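Local atomic coordinates of vacuolar aminopeptidase 1 (Saccharomyces cerevisiae, PDB entry 5JGF), a protein that removes N-terminal amino acids, preferably neutral or hydrophobic ones, from peptides in the vacuole as a zinc-dependent dodecameric aminopeptidase. Residues 384-388 with 466-470. Coordinates in Å, arbitrary orientation, origin at the centre of the assembly. Residue numbers count along the deposited sequence, not the author numbering.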
ATOM      1  N   VAL D 384     -45.305   4.549  24.393  1.00 15.59           N
ATOM      2  CA  VAL D 384     -46.765   4.567  24.454  1.00 16.11           C
ATOM      3  C   VAL D 384     -47.351   4.000  23.162  1.00 16.75           C
ATOM      4  O   VAL D 384     -48.306   3.224  23.191  1.00 16.85           O
ATOM      5  CB  VAL D 384     -47.300   5.998  24.675  1.00 15.84           C
ATOM      6  CG1 VAL D 384     -48.819   6.022  24.537  1.00 17.19           C
ATOM      7  CG2 VAL D 384     -46.896   6.485  26.056  1.00 17.26           C
ATOM      8  N   GLY D 385     -46.768   4.382  22.029  1.00 16.47           N
ATOM      9  CA  GLY D 385     -47.250   3.886  20.750  1.00 15.94           C
ATOM     10  C   GLY D 385     -47.078   2.385  20.630  1.00 16.43           C
ATOM     11  O   GLY D 385     -47.916   1.698  20.046  1.00 16.15           O
ATOM     12  N   THR D 386     -45.983   1.868  21.179  1.00 16.48           N
ATOM     13  CA  THR D 386     -45.727   0.435  21.139  1.00 16.45           C
ATOM     14  C   THR D 386     -46.807  -0.267  21.959  1.00 17.77           C
ATOM     15  O   THR D 386     -47.394  -1.256  21.517  1.00 17.10           O
ATOM     16  CB  THR D 386     -44.337   0.098  21.727  1.00 18.30           C
ATOM     17  OG1 THR D 386     -43.318   0.673  20.898  1.00 19.92           O
ATOM     18  CG2 THR D 386     -44.131  -1.409  21.798  1.00 15.97           C
ATOM     19  N   ALA D 387     -47.073   0.263  23.149  1.00 17.34           N
ATOM     20  CA  ALA D 387     -48.089  -0.309  24.027  1.00 18.00           C
ATOM     21  C   ALA D 387     -49.465  -0.267  23.366  1.00 17.15           C
ATOM     22  O   ALA D 387     -50.230  -1.230  23.442  1.00 17.93           O
ATOM     23  CB  ALA D 387     -48.118   0.451  25.352  1.00 16.31           C
ATOM     24  N   LEU D 388     -49.775   0.849  22.712  1.00 17.46           N
ATOM     25  CA  LEU D 388     -51.063   1.006  22.048  1.00 17.95           C
ATOM     26  C   LEU D 388     -51.268  -0.031  20.954  1.00 17.66           C
ATOM     27  O   LEU D 388     -52.336  -0.631  20.855  1.00 16.36           O
ATOM     28  CB  LEU D 388     -51.197   2.414  21.463  1.00 17.77           C
ATOM     29  CG  LEU D 388     -52.513   2.677  20.718  1.00 21.59           C
ATOM     30  CD1 LEU D 388     -52.948   4.106  20.938  1.00 23.66           C
ATOM     31  CD2 LEU D 388     -52.341   2.379  19.237  1.00 22.51           C
ATOM     32  N   VAL D 466     -58.985   2.286  22.340  1.00 24.90           N
ATOM     33  CA  VAL D 466     -57.751   1.878  23.003  1.00 24.30           C
ATOM     34  C   VAL D 466     -56.952   3.074  23.513  1.00 23.68           C
ATOM     35  O   VAL D 466     -56.472   3.068  24.648  1.00 23.26           O
ATOM     36  CB  VAL D 466     -56.848   1.046  22.057  1.00 24.36           C
ATOM     37  CG1 VAL D 466     -55.499   0.786  22.717  1.00 24.41           C
ATOM     38  CG2 VAL D 466     -57.525  -0.271  21.721  1.00 23.63           C
ATOM     39  N   TYR D 467     -56.811   4.101  22.681  1.00 22.18           N
ATOM     40  CA  TYR D 467     -56.048   5.275  23.080  1.00 23.28           C
ATOM     41  C   TYR D 467     -56.713   5.978  24.259  1.00 23.43           C
ATOM     42  O   TYR D 467     -56.058   6.704  25.000  1.00 23.28           O
ATOM     43  CB  TYR D 467     -55.883   6.233  21.894  1.00 21.43           C
ATOM     44  CG  TYR D 467     -54.748   7.233  22.047  1.00 21.55           C
ATOM     45  CD1 TYR D 467     -53.573   6.893  22.727  1.00 21.54           C
ATOM     46  CD2 TYR D 467     -54.822   8.493  21.461  1.00 19.43           C
ATOM     47  CE1 TYR D 467     -52.502   7.786  22.814  1.00 20.59           C
ATOM     48  CE2 TYR D 467     -53.758   9.392  21.538  1.00 21.35           C
ATOM     49  CZ  TYR D 467     -52.602   9.031  22.216  1.00 21.72           C
ATOM     50  OH  TYR D 467     -51.546   9.911  22.281  1.00 23.98           O
ATOM     51  N   ASP D 468     -58.011   5.756  24.435  1.00 24.09           N
ATOM     52  CA  ASP D 468     -58.730   6.364  25.557  1.00 24.94           C
ATOM     53  C   ASP D 468     -58.196   5.838  26.886  1.00 26.32           C
ATOM     54  O   ASP D 468     -58.172   6.560  27.886  1.00 25.69           O
ATOM     55  CB  ASP D 468     -60.228   6.059  25.489  1.00 24.96           C
ATOM     56  CG  ASP D 468     -60.956   6.900  24.462  1.00 25.31           C
ATOM     57  OD1 ASP D 468     -60.455   7.984  24.107  1.00 24.12           O
ATOM     58  OD2 ASP D 468     -62.050   6.477  24.028  1.00 27.50           O
ATOM     59  N   GLU D 469     -57.775   4.574  26.882  1.00 27.53           N
ATOM     60  CA  GLU D 469     -57.246   3.921  28.074  1.00 30.29           C
ATOM     61  C   GLU D 469     -55.939   4.528  28.575  1.00 31.47           C
ATOM     62  O   GLU D 469     -55.542   4.289  29.711  1.00 31.64           O
ATOM     63  CB  GLU D 469     -57.049   2.413  27.818  1.00 32.83           C
ATOM     64  CG  GLU D 469     -58.323   1.634  27.516  1.00 39.07           C
ATOM     65  CD  GLU D 469     -59.386   1.830  28.597  1.00 43.48           C
ATOM     66  OE1 GLU D 469     -59.027   2.146  29.747  1.00 45.49           O
ATOM     67  OE2 GLU D 469     -60.589   1.662  28.326  1.00 46.50           O
ATOM     68  N   PHE D 470     -55.266   5.298  27.730  1.00 32.42           N
ATOM     69  CA  PHE D 470     -54.016   5.925  28.127  1.00 34.66           C
ATOM     70  C   PHE D 470     -54.271   7.306  28.717  1.00 37.66           C
ATOM     71  O   PHE D 470     -55.275   7.947  28.330  1.00 40.44           O
ATOM     72  CB  PHE D 470     -53.072   6.041  26.924  1.00 31.45           C
ATOM     73  CG  PHE D 470     -52.555   4.721  26.435  1.00 29.22           C
ATOM     74  CD1 PHE D 470     -53.379   3.854  25.725  1.00 27.76           C
ATOM     75  CD2 PHE D 470     -51.247   4.329  26.707  1.00 27.79           C
ATOM     76  CE1 PHE D 470     -52.908   2.615  25.292  1.00 27.74           C
ATOM     77  CE2 PHE D 470     -50.767   3.085  26.276  1.00 25.49           C
ATOM     78  CZ  PHE D 470     -51.600   2.231  25.569  1.00 25.58           C
TER
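The backbones of 384-388 and 466-470 run in opposite senses: Leu388 CA lies 6.6 Å from Tyr467 CA, and Val384 CA lies 8.2 Å from Phe470 CA. Residues 384-388 form the first turns of helix 383-396, with Leu388 N donating to Val384 O at 2.8 Å, while 466-470 lead from helix 448-468 into the last modelled residues of the chain. Val384, Ala387 and Leu388 fall on one side of their helix and meet Val466, Tyr467 and Phe470. Leu388 reaches between these three: its CD1 comes to 3.4 Å from Tyr467 CD1, its CG to 4.1 Å from Val466 CG1, and its CB to 4.1 Å from Phe470 CZ. The Phe470 ring lies along helix 383-396, with CD2 3.7 Å from Val384 CG1 and CE2 3.8 Å from Ala387 CB, the small alanine leaving room for the ring edge. Leu388 and Tyr467 both also touch Ile339 of strand 339-347 in the central sheet, and Phe470 packs on Ile148 of a second subunit. No hydrogen bond or salt bridge joins the two segments, so their association illustrates how largely apolar side chains, by close fit and 275 Å² of buried surface (both sides summed), can link the last modelled residues of a chain to a helix of the catalytic fold beside a subunit interface.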